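Local coordinates for SusD-like carbohydrate binding protein BF1063 (Bacteroides fragilis NCTC 9343, PDB 3I4G), which probably binds carbohydrate at the outer membrane, like other SusD-type proteins, at residues A[185-188]-A[189-193]; A[285-288]-A[289-293]; A[491-494]-A[495-499]. All coordinates share one frame; numbering follows the deposited sequence.

Interaction 1: A[185-188]-A[189-193]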
ATOM      1  N   SER A 185      17.645  15.211  -0.238  1.00  8.55           N
ATOM      2  CA  SER A 185      18.566  15.793   0.746  1.00  9.93           C
ATOM      3  C   SER A 185      18.319  17.289   0.985  1.00 11.82           C
ATOM      4  O   SER A 185      18.774  17.830   1.988  1.00 12.70           O
ATOM      5  CB  SER A 185      20.013  15.558   0.351  1.00  9.67           C
ATOM      6  OG  SER A 185      20.322  16.273  -0.802  1.00 11.02           O
ATOM      7  N   ALA A 186      17.658  17.961   0.047  1.00 10.42           N
ATOM      8  CA  ALA A 186      17.337  19.381   0.155  1.00 11.09           C
ATOM      9  C   ALA A 186      15.986  19.699   0.781  1.00 12.24           C
ATOM     10  O   ALA A 186      15.631  20.867   0.852  1.00 15.51           O
ATOM     11  CB  ALA A 186      17.421  20.002  -1.263  1.00 10.11           C
ATOM     12  N   ILE A 187      15.222  18.684   1.170  1.00 12.64           N
ATOM     13  CA  ILE A 187      13.924  18.880   1.803  1.00 12.45           C
ATOM     14  C   ILE A 187      14.118  19.075   3.317  1.00 13.59           C
ATOM     15  O   ILE A 187      14.463  18.127   3.997  1.00 14.60           O
ATOM     16  CB  ILE A 187      12.961  17.685   1.590  1.00 13.82           C
ATOM     17  CG1 ILE A 187      12.776  17.293   0.120  1.00 14.15           C
ATOM     18  CG2 ILE A 187      11.590  18.017   2.188  1.00 15.83           C
ATOM     19  CD1 ILE A 187      12.125  18.307  -0.734  1.00 12.93           C
ATOM     20  N   PRO A 188      13.898  20.297   3.841  1.00 11.35           N
ATOM     21  CA  PRO A 188      14.071  20.455   5.304  1.00 13.01           C
ATOM     22  C   PRO A 188      12.932  19.863   6.099  1.00 12.14           C
ATOM     23  O   PRO A 188      11.894  19.478   5.532  1.00 11.75           O
ATOM     24  CB  PRO A 188      14.104  21.963   5.475  1.00 13.42           C
ATOM     25  CG  PRO A 188      13.256  22.469   4.366  1.00 15.82           C
ATOM     26  CD  PRO A 188      13.546  21.570   3.200  1.00 12.54           C
ATOM     27  N   ALA A 189      13.095  19.769   7.416  1.00 12.82           N
ATOM     28  CA  ALA A 189      12.048  19.214   8.272  1.00 12.51           C
ATOM     29  C   ALA A 189      10.708  19.921   8.102  1.00 11.20           C
ATOM     30  O   ALA A 189       9.676  19.289   8.118  1.00 10.98           O
ATOM     31  CB  ALA A 189      12.473  19.270   9.723  1.00 14.39           C
ATOM     32  N   GLY A 190      10.739  21.220   7.871  1.00 11.54           N
ATOM     33  CA  GLY A 190       9.505  21.970   7.703  1.00 11.24           C
ATOM     34  C   GLY A 190       8.727  21.668   6.458  1.00 12.22           C
ATOM     35  O   GLY A 190       7.575  22.056   6.358  1.00 13.29           O
ATOM     36  N   GLU A 191       9.355  20.998   5.497  1.00  9.57           N
ATOM     37  CA  GLU A 191       8.704  20.613   4.259  1.00  9.82           C
ATOM     38  C   GLU A 191       8.365  19.107   4.224  1.00  9.54           C
ATOM     39  O   GLU A 191       7.978  18.553   3.191  1.00 10.10           O
ATOM     40  CB  GLU A 191       9.592  21.040   3.076  1.00 10.39           C
ATOM     41  CG  GLU A 191       9.598  22.546   2.856  1.00 11.79           C
ATOM     42  CD  GLU A 191      10.501  22.998   1.734  1.00 13.85           C
ATOM     43  OE1 GLU A 191      11.028  22.138   1.015  1.00 16.37           O
ATOM     44  OE2 GLU A 191      10.694  24.231   1.665  1.00 22.35           O
ATOM     45  N   ALA A 192       8.394  18.445   5.391  1.00  9.33           N
ATOM     46  CA  ALA A 192       8.037  17.038   5.458  1.00  9.74           C
ATOM     47  C   ALA A 192       6.694  16.782   4.829  1.00 10.82           C
ATOM     48  O   ALA A 192       5.732  17.468   5.159  1.00 11.19           O
ATOM     49  CB  ALA A 192       8.019  16.561   6.929  1.00 12.56           C
ATOM     50  N   GLY A 193       6.642  15.806   3.927  1.00  9.45           N
ATOM     51  CA  GLY A 193       5.429  15.471   3.216  1.00  9.40           C
ATOM     52  C   GLY A 193       5.432  15.973   1.788  1.00  8.95           C
ATOM     53  O   GLY A 193       4.728  15.443   0.944  1.00  9.81           O
TER
HETATM   54  O   HOH W   1      13.454  22.024  -0.526  1.00 20.16           O
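Glu191 folds back over the ring of Pro188 in a short 3-10 turn of the surface loop between helix 163-180 and helix 197-211. The turn is closed by the backbone: Glu191 N donates to Pro188 O at 3.0 Å, with an N-H...O angle of 153°. One residue further on, Ala192 N repeats the pattern with Ala189 O.

The Glu191 side chain leaves this turn toward the segment 185-188. Its CB rests on the CG2 branch of Ile187 at 3.7 Å, and the two side chains cross at about a right angle. CG lies beside the backbone N (chi1 -72°), and from there the chain runs extended and crosses the proline ring obliquely. CG itself is 4.0 Å from Pro188 CG. The carboxylate carbon CD sits 3.7 Å from Pro188 CD, and OE1 comes within 3.4 Å of the same ring carbon.

At the tip, OE1 forms a salt bridge with Arg120, which ties the loop to helix 116-139. Ile187 also touches Pro182 and Cys196. A water completes the link across the turn: it donates to Glu191 OE1 at 2.9 Å and to Ala186 O at 2.8 Å.

Interaction 2: A[285-288]-A[289-293]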
ATOM      1  N   ALA A 285      -3.508 -16.262   6.963  1.00  7.98           N
ATOM      2  CA  ALA A 285      -2.537 -17.358   7.079  1.00  8.26           C
ATOM      3  C   ALA A 285      -1.518 -17.347   5.956  1.00  9.03           C
ATOM      4  O   ALA A 285      -0.358 -17.646   6.200  1.00  9.41           O
ATOM      5  CB  ALA A 285      -3.234 -18.740   7.122  1.00  8.44           C
ATOM      6  N   ASP A 286      -1.916 -17.082   4.707  1.00  8.22           N
ATOM      7  CA  ASP A 286      -0.946 -17.184   3.619  1.00  7.53           C
ATOM      8  C   ASP A 286       0.200 -16.197   3.792  1.00  8.64           C
ATOM      9  O   ASP A 286       1.330 -16.489   3.378  1.00  8.83           O
ATOM     10  CB  ASP A 286      -1.624 -16.993   2.267  1.00  8.07           C
ATOM     11  CG  ASP A 286      -0.766 -17.423   1.129  1.00  8.67           C
ATOM     12  OD1 ASP A 286      -0.499 -18.637   0.984  1.00 10.13           O
ATOM     13  OD2 ASP A 286      -0.381 -16.532   0.349  1.00  9.75           O
ATOM     14  N   LEU A 287      -0.067 -15.022   4.382  1.00  8.08           N
ATOM     15  CA  LEU A 287       1.047 -14.099   4.701  1.00  9.13           C
ATOM     16  C   LEU A 287       1.869 -14.669   5.873  1.00  7.83           C
ATOM     17  O   LEU A 287       3.102 -14.719   5.803  1.00  8.46           O
ATOM     18  CB  LEU A 287       0.539 -12.708   5.042  1.00  8.89           C
ATOM     19  CG  LEU A 287       1.595 -11.741   5.577  1.00  9.30           C
ATOM     20  CD1 LEU A 287       2.797 -11.558   4.617  1.00  9.28           C
ATOM     21  CD2 LEU A 287       0.970 -10.367   5.920  1.00  9.87           C
ATOM     22  N   TYR A 288       1.213 -15.042   6.963  1.00  8.91           N
ATOM     23  CA  TYR A 288       1.913 -15.660   8.073  1.00  8.98           C
ATOM     24  C   TYR A 288       2.886 -16.763   7.636  1.00  9.60           C
ATOM     25  O   TYR A 288       4.015 -16.835   8.136  1.00  8.97           O
ATOM     26  CB  TYR A 288       0.921 -16.213   9.121  1.00  9.83           C
ATOM     27  CG  TYR A 288       1.603 -17.134  10.087  1.00  9.55           C
ATOM     28  CD1 TYR A 288       2.452 -16.604  11.064  1.00 11.36           C
ATOM     29  CD2 TYR A 288       1.466 -18.513  10.021  1.00  9.68           C
ATOM     30  CE1 TYR A 288       3.128 -17.438  11.929  1.00 11.15           C
ATOM     31  CE2 TYR A 288       2.182 -19.340  10.911  1.00 10.12           C
ATOM     32  CZ  TYR A 288       3.010 -18.756  11.832  1.00 10.71           C
ATOM     33  OH  TYR A 288       3.733 -19.537  12.754  1.00 15.56           O
ATOM     34  N   GLU A 289       2.466 -17.608   6.716  1.00  8.35           N
ATOM     35  CA  GLU A 289       3.248 -18.737   6.239  1.00  8.14           C
ATOM     36  C   GLU A 289       4.382 -18.370   5.285  1.00  8.97           C
ATOM     37  O   GLU A 289       5.234 -19.202   5.002  1.00  9.85           O
ATOM     38  CB  GLU A 289       2.317 -19.716   5.519  1.00  9.47           C
ATOM     39  CG  GLU A 289       1.298 -20.355   6.435  1.00  9.30           C
ATOM     40  CD  GLU A 289       0.123 -20.967   5.722  1.00 10.28           C
ATOM     41  OE1 GLU A 289       0.148 -21.089   4.472  1.00 12.13           O
ATOM     42  OE2 GLU A 289      -0.854 -21.300   6.411  1.00  9.13           O
ATOM     43  N   SER A 290       4.398 -17.132   4.810  1.00  9.31           N
ATOM     44  CA  SER A 290       5.360 -16.736   3.794  1.00  8.42           C
ATOM     45  C   SER A 290       6.757 -16.431   4.361  1.00  8.90           C
ATOM     46  O   SER A 290       7.765 -16.631   3.673  1.00  9.92           O
ATOM     47  CB  SER A 290       4.788 -15.535   2.999  1.00  8.20           C
ATOM     48  OG  SER A 290       5.599 -15.328   1.845  1.00 11.52           O
ATOM     49  N   TYR A 291       6.833 -15.948   5.585  1.00  9.45           N
ATOM     50  CA  TYR A 291       8.085 -15.548   6.185  1.00  9.31           C
ATOM     51  C   TYR A 291       9.033 -16.746   6.323  1.00  8.69           C
ATOM     52  O   TYR A 291       8.623 -17.831   6.719  1.00  9.91           O
ATOM     53  CB  TYR A 291       7.851 -14.932   7.562  1.00  9.28           C
ATOM     54  CG  TYR A 291       7.069 -13.663   7.552  1.00  8.63           C
ATOM     55  CD1 TYR A 291       7.677 -12.441   7.424  1.00  8.93           C
ATOM     56  CD2 TYR A 291       5.700 -13.683   7.693  1.00  8.79           C
ATOM     57  CE1 TYR A 291       6.946 -11.258   7.385  1.00  7.29           C
ATOM     58  CE2 TYR A 291       4.972 -12.523   7.664  1.00  8.18           C
ATOM     59  CZ  TYR A 291       5.583 -11.318   7.514  1.00  7.17           C
ATOM     60  OH  TYR A 291       4.855 -10.133   7.495  1.00  8.81           O
ATOM     61  N   GLU A 292      10.295 -16.583   5.975  1.00  7.73           N
ATOM     62  CA  GLU A 292      11.249 -17.655   6.187  1.00  9.13           C
ATOM     63  C   GLU A 292      11.517 -17.943   7.659  1.00  8.48           C
ATOM     64  O   GLU A 292      11.191 -17.162   8.535  1.00  9.22           O
ATOM     65  CB  GLU A 292      12.566 -17.281   5.514  1.00  8.62           C
ATOM     66  CG  GLU A 292      12.467 -17.211   4.004  1.00  9.70           C
ATOM     67  CD  GLU A 292      13.555 -16.371   3.339  1.00 12.53           C
ATOM     68  OE1 GLU A 292      14.526 -15.939   3.987  1.00 14.60           O
ATOM     69  OE2 GLU A 292      13.465 -16.202   2.097  1.00 17.58           O
ATOM     70  N   PHE A 293      12.142 -19.103   7.930  1.00  9.19           N
ATOM     71  CA  PHE A 293      12.756 -19.318   9.207  1.00  9.44           C
ATOM     72  C   PHE A 293      13.971 -18.383   9.258  1.00  8.84           C
ATOM     73  O   PHE A 293      14.448 -17.866   8.243  1.00 10.72           O
ATOM     74  CB  PHE A 293      13.199 -20.779   9.377  1.00  9.59           C
ATOM     75  CG  PHE A 293      12.058 -21.741   9.574  1.00  9.11           C
ATOM     76  CD1 PHE A 293      11.308 -21.708  10.744  1.00 12.17           C
ATOM     77  CD2 PHE A 293      11.776 -22.717   8.645  1.00 12.78           C
ATOM     78  CE1 PHE A 293      10.279 -22.623  10.933  1.00 12.11           C
ATOM     79  CE2 PHE A 293      10.734 -23.609   8.838  1.00 12.95           C
ATOM     80  CZ  PHE A 293      10.000 -23.558   9.972  1.00 11.65           C
TER
HETATM   81  O   HOH W   2      -1.605 -20.609   2.462  1.00 12.83           O
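The short helix 285-288 is followed directly by residues 289-293, and two backbone hydrogen bonds of different reach join the two segments. Glu289 N donates to Ala285 O at 2.9 Å, the i to i+4 bond of an alpha helix. Ser290 N donates to Leu287 O, also at 2.9 Å, but this bond spans only three residues, as in a 3-10 turn.

Leu287 and Tyr291 meet four residues apart. Leu287 CD1 lies 3.9 Å from CE2 of the Tyr291 ring and close to its OH. CG of Tyr291 sits beside the backbone N (chi1 -64°), which turns the ring back toward Leu287. Tyr288 O lies at the edge of this ring, in its plane, 3.6 Å from Tyr291 CD2. Residues of helix 317-322 and Ile446 of helix 433-447 pack on Tyr291 from outside the two segments.

Glu289 reaches back to Ala285. Its CG is 3.2 Å from Ala285 O, and OE2 touches Ala285 CB. OE2 is held by a hydrogen bond from the hydroxyl group of Tyr301 and by a salt bridge to Arg497. The like charges of Glu289 and Asp286 lie near each other, and Asp286 has its own salt bridge to Arg445 of helix 433-447. Between the two acids a water donates both ways, at 2.7 Å to Asp286 OD1 and 2.7 Å to Glu289 OE1.

Interaction 3: A[491-494]-A[495-499]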
ATOM      1  N   ASP A 491      -9.424 -27.282   8.538  1.00  7.81           N
ATOM      2  CA  ASP A 491      -8.271 -27.057   7.648  1.00  7.36           C
ATOM      3  C   ASP A 491      -7.847 -28.389   7.050  1.00  8.60           C
ATOM      4  O   ASP A 491      -7.386 -29.281   7.771  1.00  9.12           O
ATOM      5  CB  ASP A 491      -7.177 -26.374   8.465  1.00  7.34           C
ATOM      6  CG  ASP A 491      -5.874 -26.241   7.772  1.00  8.48           C
ATOM      7  OD1 ASP A 491      -5.765 -26.511   6.538  1.00  8.80           O
ATOM      8  OD2 ASP A 491      -4.928 -25.868   8.505  1.00  8.73           O
ATOM      9  N   PRO A 492      -7.950 -28.528   5.712  1.00  8.00           N
ATOM     10  CA  PRO A 492      -7.648 -29.807   5.084  1.00  8.35           C
ATOM     11  C   PRO A 492      -6.153 -30.137   5.061  1.00  9.49           C
ATOM     12  O   PRO A 492      -5.790 -31.278   4.755  1.00 10.97           O
ATOM     13  CB  PRO A 492      -8.192 -29.616   3.665  1.00  8.97           C
ATOM     14  CG  PRO A 492      -8.115 -28.163   3.391  1.00  9.60           C
ATOM     15  CD  PRO A 492      -8.386 -27.510   4.724  1.00  8.30           C
ATOM     16  N   THR A 493      -5.305 -29.164   5.368  1.00  8.71           N
ATOM     17  CA  THR A 493      -3.870 -29.404   5.435  1.00  9.77           C
ATOM     18  C   THR A 493      -3.452 -30.001   6.784  1.00 10.58           C
ATOM     19  O   THR A 493      -2.305 -30.373   6.957  1.00 10.58           O
ATOM     20  CB  THR A 493      -3.050 -28.129   5.165  1.00 10.55           C
ATOM     21  OG1 THR A 493      -3.153 -27.212   6.282  1.00  9.52           O
ATOM     22  CG2 THR A 493      -3.492 -27.456   3.860  1.00 10.16           C
ATOM     23  N   GLY A 494      -4.372 -30.077   7.734  1.00  9.18           N
ATOM     24  CA  GLY A 494      -4.094 -30.638   9.047  1.00  9.46           C
ATOM     25  C   GLY A 494      -3.405 -29.732  10.041  1.00  9.89           C
ATOM     26  O   GLY A 494      -2.918 -30.218  11.054  1.00 10.83           O
ATOM     27  N   ASN A 495      -3.397 -28.431   9.771  1.00  7.52           N
ATOM     28  CA  ASN A 495      -2.709 -27.484  10.648  1.00  7.65           C
ATOM     29  C   ASN A 495      -3.624 -26.659  11.520  1.00  8.65           C
ATOM     30  O   ASN A 495      -3.180 -25.711  12.164  1.00  8.82           O
ATOM     31  CB  ASN A 495      -1.767 -26.635   9.808  1.00  8.65           C
ATOM     32  CG  ASN A 495      -0.741 -27.481   9.103  1.00 11.35           C
ATOM     33  OD1 ASN A 495      -0.697 -27.576   7.852  1.00 14.70           O
ATOM     34  ND2 ASN A 495       0.043 -28.156   9.879  1.00  8.70           N
ATOM     35  N   TYR A 496      -4.897 -27.026  11.564  1.00  8.54           N
ATOM     36  CA  TYR A 496      -5.868 -26.429  12.486  1.00  8.15           C
ATOM     37  C   TYR A 496      -6.042 -24.918  12.296  1.00  8.44           C
ATOM     38  O   TYR A 496      -6.376 -24.172  13.228  1.00  8.08           O
ATOM     39  CB  TYR A 496      -5.511 -26.737  13.966  1.00 10.85           C
ATOM     40  CG  TYR A 496      -5.359 -28.207  14.265  1.00  9.32           C
ATOM     41  CD1 TYR A 496      -4.124 -28.841  14.097  1.00 10.43           C
ATOM     42  CD2 TYR A 496      -6.418 -28.954  14.700  1.00 10.31           C
ATOM     43  CE1 TYR A 496      -3.985 -30.185  14.311  1.00 11.70           C
ATOM     44  CE2 TYR A 496      -6.270 -30.325  14.960  1.00  9.79           C
ATOM     45  CZ  TYR A 496      -5.058 -30.899  14.790  1.00  9.93           C
ATOM     46  OH  TYR A 496      -4.914 -32.278  15.037  1.00 11.98           O
ATOM     47  N   ARG A 497      -5.860 -24.452  11.057  1.00  7.77           N
ATOM     48  CA  ARG A 497      -6.048 -23.037  10.755  1.00  7.83           C
ATOM     49  C   ARG A 497      -7.542 -22.714  10.707  1.00  8.25           C
ATOM     50  O   ARG A 497      -8.356 -23.491  10.239  1.00  7.50           O
ATOM     51  CB  ARG A 497      -5.381 -22.666   9.433  1.00  8.09           C
ATOM     52  CG  ARG A 497      -3.875 -22.854   9.446  1.00  8.20           C
ATOM     53  CD  ARG A 497      -3.258 -22.619   8.088  1.00  7.60           C
ATOM     54  NE  ARG A 497      -3.855 -23.546   7.135  1.00  7.96           N
ATOM     55  CZ  ARG A 497      -3.957 -23.336   5.832  1.00  8.95           C
ATOM     56  NH1 ARG A 497      -3.393 -22.281   5.272  1.00 10.12           N
ATOM     57  NH2 ARG A 497      -4.640 -24.177   5.081  1.00  8.73           N
ATOM     58  N   TRP A 498      -7.910 -21.544  11.196  1.00  8.41           N
ATOM     59  CA  TRP A 498      -9.301 -21.107  11.202  1.00  7.39           C
ATOM     60  C   TRP A 498      -9.801 -20.839   9.761  1.00  8.02           C
ATOM     61  O   TRP A 498      -9.109 -20.179   9.005  1.00  8.78           O
ATOM     62  CB  TRP A 498      -9.457 -19.838  12.066  1.00  8.37           C
ATOM     63  CG  TRP A 498     -10.839 -19.388  12.249  1.00  6.57           C
ATOM     64  CD1 TRP A 498     -11.441 -18.296  11.693  1.00  8.96           C
ATOM     65  CD2 TRP A 498     -11.833 -20.021  13.060  1.00  9.60           C
ATOM     66  NE1 TRP A 498     -12.736 -18.222  12.109  1.00  8.64           N
ATOM     67  CE2 TRP A 498     -13.011 -19.268  12.947  1.00  9.48           C
ATOM     68  CE3 TRP A 498     -11.843 -21.165  13.859  1.00 10.04           C
ATOM     69  CZ2 TRP A 498     -14.186 -19.594  13.650  1.00  8.75           C
ATOM     70  CZ3 TRP A 498     -13.010 -21.498  14.528  1.00  8.58           C
ATOM     71  CH2 TRP A 498     -14.154 -20.707  14.429  1.00  9.26           C
ATOM     72  N   TYR A 499     -11.014 -21.299   9.415  1.00  7.53           N
ATOM     73  CA  TYR A 499     -11.578 -20.993   8.110  1.00  7.99           C
ATOM     74  C   TYR A 499     -12.096 -19.546   8.138  1.00  7.76           C
ATOM     75  O   TYR A 499     -12.965 -19.204   8.947  1.00  8.64           O
ATOM     76  CB  TYR A 499     -12.727 -21.923   7.721  1.00  8.03           C
ATOM     77  CG  TYR A 499     -13.302 -21.516   6.380  1.00  7.27           C
ATOM     78  CD1 TYR A 499     -12.690 -21.934   5.183  1.00  8.10           C
ATOM     79  CD2 TYR A 499     -14.408 -20.673   6.293  1.00  9.30           C
ATOM     80  CE1 TYR A 499     -13.179 -21.536   3.973  1.00  9.71           C
ATOM     81  CE2 TYR A 499     -14.901 -20.271   5.055  1.00  8.32           C
ATOM     82  CZ  TYR A 499     -14.281 -20.716   3.914  1.00  8.56           C
ATOM     83  OH  TYR A 499     -14.761 -20.341   2.667  1.00  9.97           O
TER
HETATM   84  O   HOH W   3      -6.629 -29.156  10.502  1.00 11.83           O
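Asp491 OD2 accepts three hydrogen bonds from the segment 495-499. Arg497 NE reaches Asp491 OD2 at 2.9 Å and Arg497 N reaches it at 3.1 Å, both from the same face of the carboxylate. The backbone N comes in on the anti side, close to the plane, whereas NE stands well above it. Asn495 N adds a third bond, which is weak.

The other oxygen, OD1, also accepts three hydrogen bonds. Arg497 NH2 donates to Asp491 OD1 at 3.0 Å and nearly straight, at 171°. Thr493 N donates to Asp491 OD1 at 2.9 Å and makes an Asx turn. Thr493 OG1 donates to Asp491 OD1 on the syn side at 2.7 Å. The Thr493 chi1 of 72° sets this hydroxyl between the backbone N and the carbonyl carbon, facing back to the acid.

Arg497 thus holds Asp491 side-on, with NE and NH2 each taking one oxygen. Both oxygens lie almost in the guanidinium plane, but the carboxylate is turned 50° from it. A bend at chi3 brings the guanidinium round to the acid.

The Asx turn sits within a type I beta turn, closed by Gly494 N to Asp491 O, that leads into strand 497-502. A water bridges the loop, donating to Asp491 O and accepting from Tyr496 N.

Trp473 of the neighbouring strand 471-476 makes a cation-pi contact with Arg497. Asp491 is buried. With two oxygens shared among so many donors, including a charged arginine, it is probably held as the carboxylate. Arg497 is shared between Asp491 and Glu289, so it probably offsets part of the charge of each.

In the fold
The three contacts follow one another along the chain. Interaction 1 lies in the SusD-like N-terminal region, interactions 2 and 3 in the later SusD region. The centre of interaction 1 is 37 Å from that of interaction 2 and 49 Å from that of interaction 3, across the chain's centre from the latter. Interactions 2 and 3 have centres 15 Å apart and touch: Glu289 OE2 meets Arg497 NH1 at 3.0 Å, connecting the residue following helix 285-288 to strand 497-502. Ala285 also shares a backbone hydrogen bond with Trp473 of strand 471-476, which pairs antiparallel with 497-502. Interactions 2 and 3 thus form one connected region, while interaction 1 is a separate surface loop.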